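Local coordinates for protein blue-light-activated histidine kinase 2 (Erythrobacter litoralis HTCC2594, PDB 4R38) that senses blue light through a flavin-binding LOV domain, the part present here, and as a histidine kinase transfers phosphate from ATP to a protein histidine, at residues V41-A44 with F45-T49; L77-A80 with I81-E85. All blocks are in the same frame, centred on the assembly; numbering follows the deposited sequence.

Contact 1: residues V41-A44 with F45-T49; sequences VNRA and FEQMT
The Phe45 ring lies between two aliphatic groups of its own chain. Val41 CG1 sits over one face, 4.1 Å from the ring centroid and displaced toward the rim, in a CH-pi contact; Thr49 CG2, one turn further on, covers the centre of the opposite face. Val41 CB also comes within 3.7 Å of Phe45 CD2. With CG anti to the backbone N (chi1 178°), the ring is carried back toward the end of strand 38-41. Between strand and helix stands Asn42, the N-cap of helix 43-49 in this PAS-fold LOV domain. Its OD1 accepts from Phe45 N at 3.1 Å, the donor tilted 32° from the carbonyl plane, while Asn42 O takes Glu46 N at 3.2 Å to start the helical pattern. The cap amide has two further partners: OD1 accepts from Leu26 N of strand 25-30, and ND2 donates to Phe24 O just before it. Thr49 OG1 donates to Phe45 O from above the carbonyl plane, 3.0 Å away, which probably helps hold CG2 over the ring. Beyond, Phe45 touches Cys61, the cysteine that forms the flavin adduct, not attached in this structure, and Glu46 OE2 accepts from Arg53 N.

Contact 2: residues L77-A80 with I81-E85; sequences LAKA and IRNCE. With RBF (riboflavin), chain E.
With CG1 anti to the carbonyl carbon (chi1 -72°) and CD1 extended beyond it (chi2 163°), Ile81 places CG1 beside Leu77 O and sends CD1 to riboflavin, where it meets the ribityl O3' at 3.2 Å and the ring methyl C8M at 3.7 Å. One turn earlier, Ala78 CB approaches C5' of the same ribityl chain, and Leu77 CB and CD1 lie near its C4' and C1'. Arg82 instead folds back on the helix. A bend at chi3 (-65°) turns its guanidinium over the preceding turn, one face resting above Lys79 CA and Ala78 O, with Arg82 NH1 3.5 Å from Ala78 CB; its NH2 also forms a salt bridge with Glu75, earlier in the same helix.

The helix ends in a Schellman motif, with Cys84 at positive phi as its C' residue. Glu85 N reaches back to Ala80 O in a nearly straight bond of 2.9 Å, and Cys84 N to Ile81 O spans 3.3 Å. At Asn83 the side chain joins in: ND2 donates to Lys79 O at 2.9 Å from above the carbonyl plane, whereas Asn83 N reaches that oxygen at 3.0 Å from the opposite face. Two donors from one residue thus grip a carbonyl of the last turn. Cys84 is disulfide-bonded to Cys117, which ties this turn to the chain leading into strand 119-128. Helix 71-82 lies beside the sheet, Leu77 packing on Leu105 and Met107 of strand 100-109 and on Val87, Glu89 and Ile91 of strand 87-94, with Ala80 on Val87 and Ile81 on Met107.

Both contacts are local, but they treat opposite ends of two helices on opposite sides of the chain's centre, their centres about 23 Å apart. Contact 1 opens helix 43-49 with a side-chain cap; contact 2 closes helix 71-82 by a backbone motif. Both are partly buried with an exposed outer side, though contact 1 has four of its eight touching residues buried, against two of nine in contact 2. Contact 1 only nears the flavin, the Phe45 side chain staying about 5 Å from it, whereas contact 2 lines the pocket directly. Contact 1 packs on strands 25-30, 100-109 and 119-128, contact 2 on 87-94 and 100-109, which makes strand 100-109 their shared support.

Contact 1: residues V41-A44 with F45-T49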
loop_
_atom_site.group_PDB
_atom_site.type_symbol
_atom_site.label_atom_id
_atom_site.label_comp_id
_atom_site.label_asym_id
_atom_site.label_seq_id
_atom_site.Cartn_x
_atom_site.Cartn_y
_atom_site.Cartn_z
ATOM N N VAL A 41 0.102 2.102 9.750
ATOM C CA VAL A 41 -0.676 0.950 9.304
ATOM C C VAL A 41 -1.516 0.595 10.525
ATOM O O VAL A 41 -1.139 0.936 11.654
ATOM C CB VAL A 41 0.199 -0.253 8.838
ATOM C CG1 VAL A 41 1.170 0.191 7.759
ATOM C CG2 VAL A 41 0.950 -0.910 10.006
ATOM N N ASN A 42 -2.648 -0.068 10.313
ATOM C CA ASN A 42 -3.427 -0.543 11.435
ATOM C C ASN A 42 -3.284 -2.048 11.692
ATOM O O ASN A 42 -2.567 -2.779 11.000
ATOM C CB ASN A 42 -4.903 -0.168 11.254
ATOM C CG ASN A 42 -5.559 -0.849 10.075
ATOM O OD1 ASN A 42 -4.939 -1.624 9.353
ATOM N ND2 ASN A 42 -6.857 -0.545 9.874
ATOM N N ARG A 43 -3.992 -2.500 12.719
ATOM C CA ARG A 43 -3.923 -3.891 13.125
ATOM C C ARG A 43 -4.394 -4.822 12.011
ATOM O O ARG A 43 -3.880 -5.919 11.871
ATOM C CB ARG A 43 -4.779 -4.094 14.383
ATOM C CG ARG A 43 -4.659 -5.474 14.973
ATOM C CD ARG A 43 -5.513 -5.624 16.229
ATOM N NE ARG A 43 -5.499 -7.004 16.711
ATOM C CZ ARG A 43 -6.258 -7.469 17.699
ATOM N NH1 ARG A 43 -7.111 -6.667 18.330
ATOM N NH2 ARG A 43 -6.166 -8.747 18.054
ATOM N N ALA A 44 -5.398 -4.416 11.234
ATOM C CA ALA A 44 -5.864 -5.259 10.122
ATOM C C ALA A 44 -4.767 -5.478 9.071
ATOM O O ALA A 44 -4.693 -6.543 8.456
ATOM C CB ALA A 44 -7.120 -4.652 9.462
ATOM N N PHE A 45 -3.922 -4.473 8.855
ATOM C CA PHE A 45 -2.791 -4.616 7.948
ATOM C C PHE A 45 -1.815 -5.635 8.493
ATOM O O PHE A 45 -1.359 -6.481 7.761
ATOM C CB PHE A 45 -2.070 -3.297 7.760
ATOM C CG PHE A 45 -0.862 -3.377 6.871
ATOM C CD1 PHE A 45 -0.983 -3.157 5.505
ATOM C CD2 PHE A 45 0.381 -3.682 7.397
ATOM C CE1 PHE A 45 0.128 -3.211 4.682
ATOM C CE2 PHE A 45 1.496 -3.736 6.587
ATOM C CZ PHE A 45 1.373 -3.507 5.224
ATOM N N GLU A 46 -1.507 -5.530 9.782
ATOM C CA GLU A 46 -0.630 -6.497 10.436
ATOM C C GLU A 46 -1.172 -7.914 10.292
ATOM O O GLU A 46 -0.431 -8.825 9.985
ATOM C CB GLU A 46 -0.470 -6.177 11.925
ATOM C CG GLU A 46 0.171 -4.843 12.255
ATOM C CD GLU A 46 0.431 -4.714 13.747
ATOM O OE1 GLU A 46 -0.525 -4.887 14.541
ATOM O OE2 GLU A 46 1.590 -4.472 14.140
ATOM N N GLN A 47 -2.479 -8.089 10.498
ATOM C CA GLN A 47 -3.060 -9.426 10.466
ATOM C C GLN A 47 -3.081 -10.014 9.066
ATOM O O GLN A 47 -2.835 -11.206 8.892
ATOM C CB GLN A 47 -4.482 -9.415 11.032
ATOM C CG GLN A 47 -4.549 -9.126 12.521
ATOM C CD GLN A 47 -5.984 -8.984 13.024
ATOM O OE1 GLN A 47 -6.936 -8.999 12.240
ATOM N NE2 GLN A 47 -6.140 -8.842 14.339
ATOM N N MET A 48 -3.369 -9.188 8.067
ATOM C CA MET A 48 -3.357 -9.637 6.675
ATOM C C MET A 48 -1.953 -9.978 6.169
ATOM O O MET A 48 -1.756 -10.992 5.492
ATOM C CB MET A 48 -3.961 -8.572 5.761
ATOM C CG MET A 48 -3.921 -8.941 4.262
ATOM S SD MET A 48 -4.481 -7.579 3.214
ATOM C CE MET A 48 -3.011 -6.539 3.275
ATOM N N THR A 49 -0.983 -9.130 6.481
ATOM C CA THR A 49 0.354 -9.290 5.912
ATOM C C THR A 49 1.305 -10.124 6.761
ATOM O O THR A 49 2.301 -10.627 6.239
ATOM C CB THR A 49 1.055 -7.955 5.686
ATOM O OG1 THR A 49 1.429 -7.383 6.941
ATOM C CG2 THR A 49 0.197 -7.012 4.862
#

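Contact 2: residues L77-A80 with I81-E85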
loop_
_atom_site.group_PDB
_atom_site.type_symbol
_atom_site.label_atom_id
_atom_site.label_comp_id
_atom_site.label_asym_id
_atom_site.label_seq_id
_atom_site.Cartn_x
_atom_site.Cartn_y
_atom_site.Cartn_z
ATOM N N LEU A 77 0.151 2.101 -10.417
ATOM C CA LEU A 77 0.279 2.610 -9.086
ATOM C C LEU A 77 1.274 3.760 -8.985
ATOM O O LEU A 77 0.968 4.782 -8.416
ATOM C CB LEU A 77 0.674 1.504 -8.123
ATOM C CG LEU A 77 -0.304 0.335 -7.908
ATOM C CD1 LEU A 77 0.257 -0.663 -6.889
ATOM C CD2 LEU A 77 -1.646 0.788 -7.483
ATOM N N ALA A 78 2.485 3.572 -9.500
ATOM C CA ALA A 78 3.469 4.647 -9.449
ATOM C C ALA A 78 2.974 5.891 -10.167
ATOM O O ALA A 78 3.195 7.004 -9.706
ATOM C CB ALA A 78 4.794 4.183 -10.057
ATOM N N LYS A 79 2.346 5.714 -11.322
ATOM C CA LYS A 79 1.849 6.852 -12.094
ATOM C C LYS A 79 0.804 7.637 -11.298
ATOM O O LYS A 79 0.826 8.877 -11.241
ATOM C CB LYS A 79 1.238 6.358 -13.408
ATOM C CG LYS A 79 0.940 7.462 -14.412
ATOM C CD LYS A 79 0.344 6.902 -15.698
ATOM C CE LYS A 79 -0.017 8.013 -16.677
ATOM N NZ LYS A 79 1.151 8.879 -17.022
ATOM N N ALA A 80 -0.112 6.920 -10.658
ATOM C CA ALA A 80 -1.105 7.565 -9.812
ATOM C C ALA A 80 -0.430 8.390 -8.700
ATOM O O ALA A 80 -0.812 9.518 -8.442
ATOM C CB ALA A 80 -2.029 6.523 -9.226
ATOM N N ILE A 81 0.592 7.822 -8.061
ATOM C CA ILE A 81 1.317 8.543 -7.007
ATOM C C ILE A 81 1.981 9.819 -7.540
ATOM O O ILE A 81 1.865 10.872 -6.922
ATOM C CB ILE A 81 2.336 7.643 -6.301
ATOM C CG1 ILE A 81 1.596 6.628 -5.421
ATOM C CG2 ILE A 81 3.313 8.461 -5.457
ATOM C CD1 ILE A 81 2.449 5.448 -4.992
ATOM N N ARG A 82 2.630 9.741 -8.688
ATOM C CA ARG A 82 3.304 10.901 -9.277
ATOM C C ARG A 82 2.319 12.016 -9.651
ATOM O O ARG A 82 2.652 13.201 -9.581
ATOM C CB ARG A 82 4.109 10.491 -10.524
ATOM C CG ARG A 82 5.281 9.511 -10.276
ATOM C CD ARG A 82 6.256 9.420 -11.464
ATOM N NE ARG A 82 5.617 8.847 -12.644
ATOM C CZ ARG A 82 5.523 7.554 -12.932
ATOM N NH1 ARG A 82 6.077 6.620 -12.164
ATOM N NH2 ARG A 82 4.870 7.188 -14.023
ATOM N N ASN A 83 1.100 11.634 -10.036
ATOM C CA ASN A 83 0.077 12.585 -10.486
ATOM C C ASN A 83 -1.001 12.849 -9.452
ATOM O O ASN A 83 -2.064 13.423 -9.771
ATOM C CB ASN A 83 -0.573 12.074 -11.777
ATOM C CG ASN A 83 0.374 12.113 -12.945
ATOM O OD1 ASN A 83 0.610 13.171 -13.527
ATOM N ND2 ASN A 83 0.936 10.958 -13.294
ATOM N N CYS A 84 -0.717 12.445 -8.213
ATOM C CA CYS A 84 -1.624 12.620 -7.076
ATOM C C CYS A 84 -3.080 12.233 -7.414
ATOM O O CYS A 84 -4.024 12.986 -7.138
ATOM C CB CYS A 84 -1.507 14.045 -6.547
ATOM S SG CYS A 84 -2.396 14.300 -4.979
ATOM N N GLU A 85 -3.238 11.039 -7.988
ATOM C CA GLU A 85 -4.530 10.516 -8.467
ATOM C C GLU A 85 -4.989 9.297 -7.675
ATOM O O GLU A 85 -4.181 8.548 -7.128
ATOM C CB GLU A 85 -4.431 10.075 -9.928
ATOM C CG GLU A 85 -4.165 11.161 -10.954
ATOM C CD GLU A 85 -3.991 10.592 -12.369
ATOM O OE1 GLU A 85 -3.796 9.358 -12.521
ATOM O OE2 GLU A 85 -4.041 11.387 -13.335
HETATM N N1 RBF E . 1.818 -1.974 -3.033
HETATM C C2 RBF E . 1.599 -3.286 -2.758
HETATM O O2 RBF E . 2.164 -4.144 -3.410
HETATM N N3 RBF E . 0.735 -3.627 -1.755
HETATM C C4 RBF E . 0.157 -2.702 -0.957
HETATM O O4 RBF E . -0.626 -3.040 -0.039
HETATM C C4A RBF E . 0.420 -1.325 -1.171
HETATM N N5 RBF E . -0.088 -0.339 -0.386
HETATM C C5A RBF E . 0.205 0.950 -0.626
HETATM C C6 RBF E . -0.327 2.006 0.167
HETATM C C7 RBF E . -0.009 3.340 -0.075
HETATM C C7M RBF E . -0.655 4.396 0.857
HETATM C C8 RBF E . 0.833 3.661 -1.139
HETATM C C8M RBF E . 1.235 5.088 -1.515
HETATM C C9 RBF E . 1.344 2.664 -1.923
HETATM C C9A RBF E . 1.048 1.286 -1.703
HETATM N N10 RBF E . 1.619 0.311 -2.504
HETATM C C10 RBF E . 1.306 -1.017 -2.255
HETATM C "C1'" RBF E . 2.437 0.610 -3.680
HETATM C "C2'" RBF E . 3.949 0.652 -3.489
HETATM O "O2'" RBF E . 4.208 1.238 -2.278
HETATM C "C3'" RBF E . 4.570 1.459 -4.625
HETATM O "O3'" RBF E . 4.134 2.788 -4.556
HETATM C "C4'" RBF E . 4.184 0.904 -5.994
HETATM O "O4'" RBF E . 4.613 -0.424 -6.143
HETATM C "C5'" RBF E . 4.786 1.751 -7.108
HETATM O "O5'" RBF E . 6.198 1.785 -6.986
#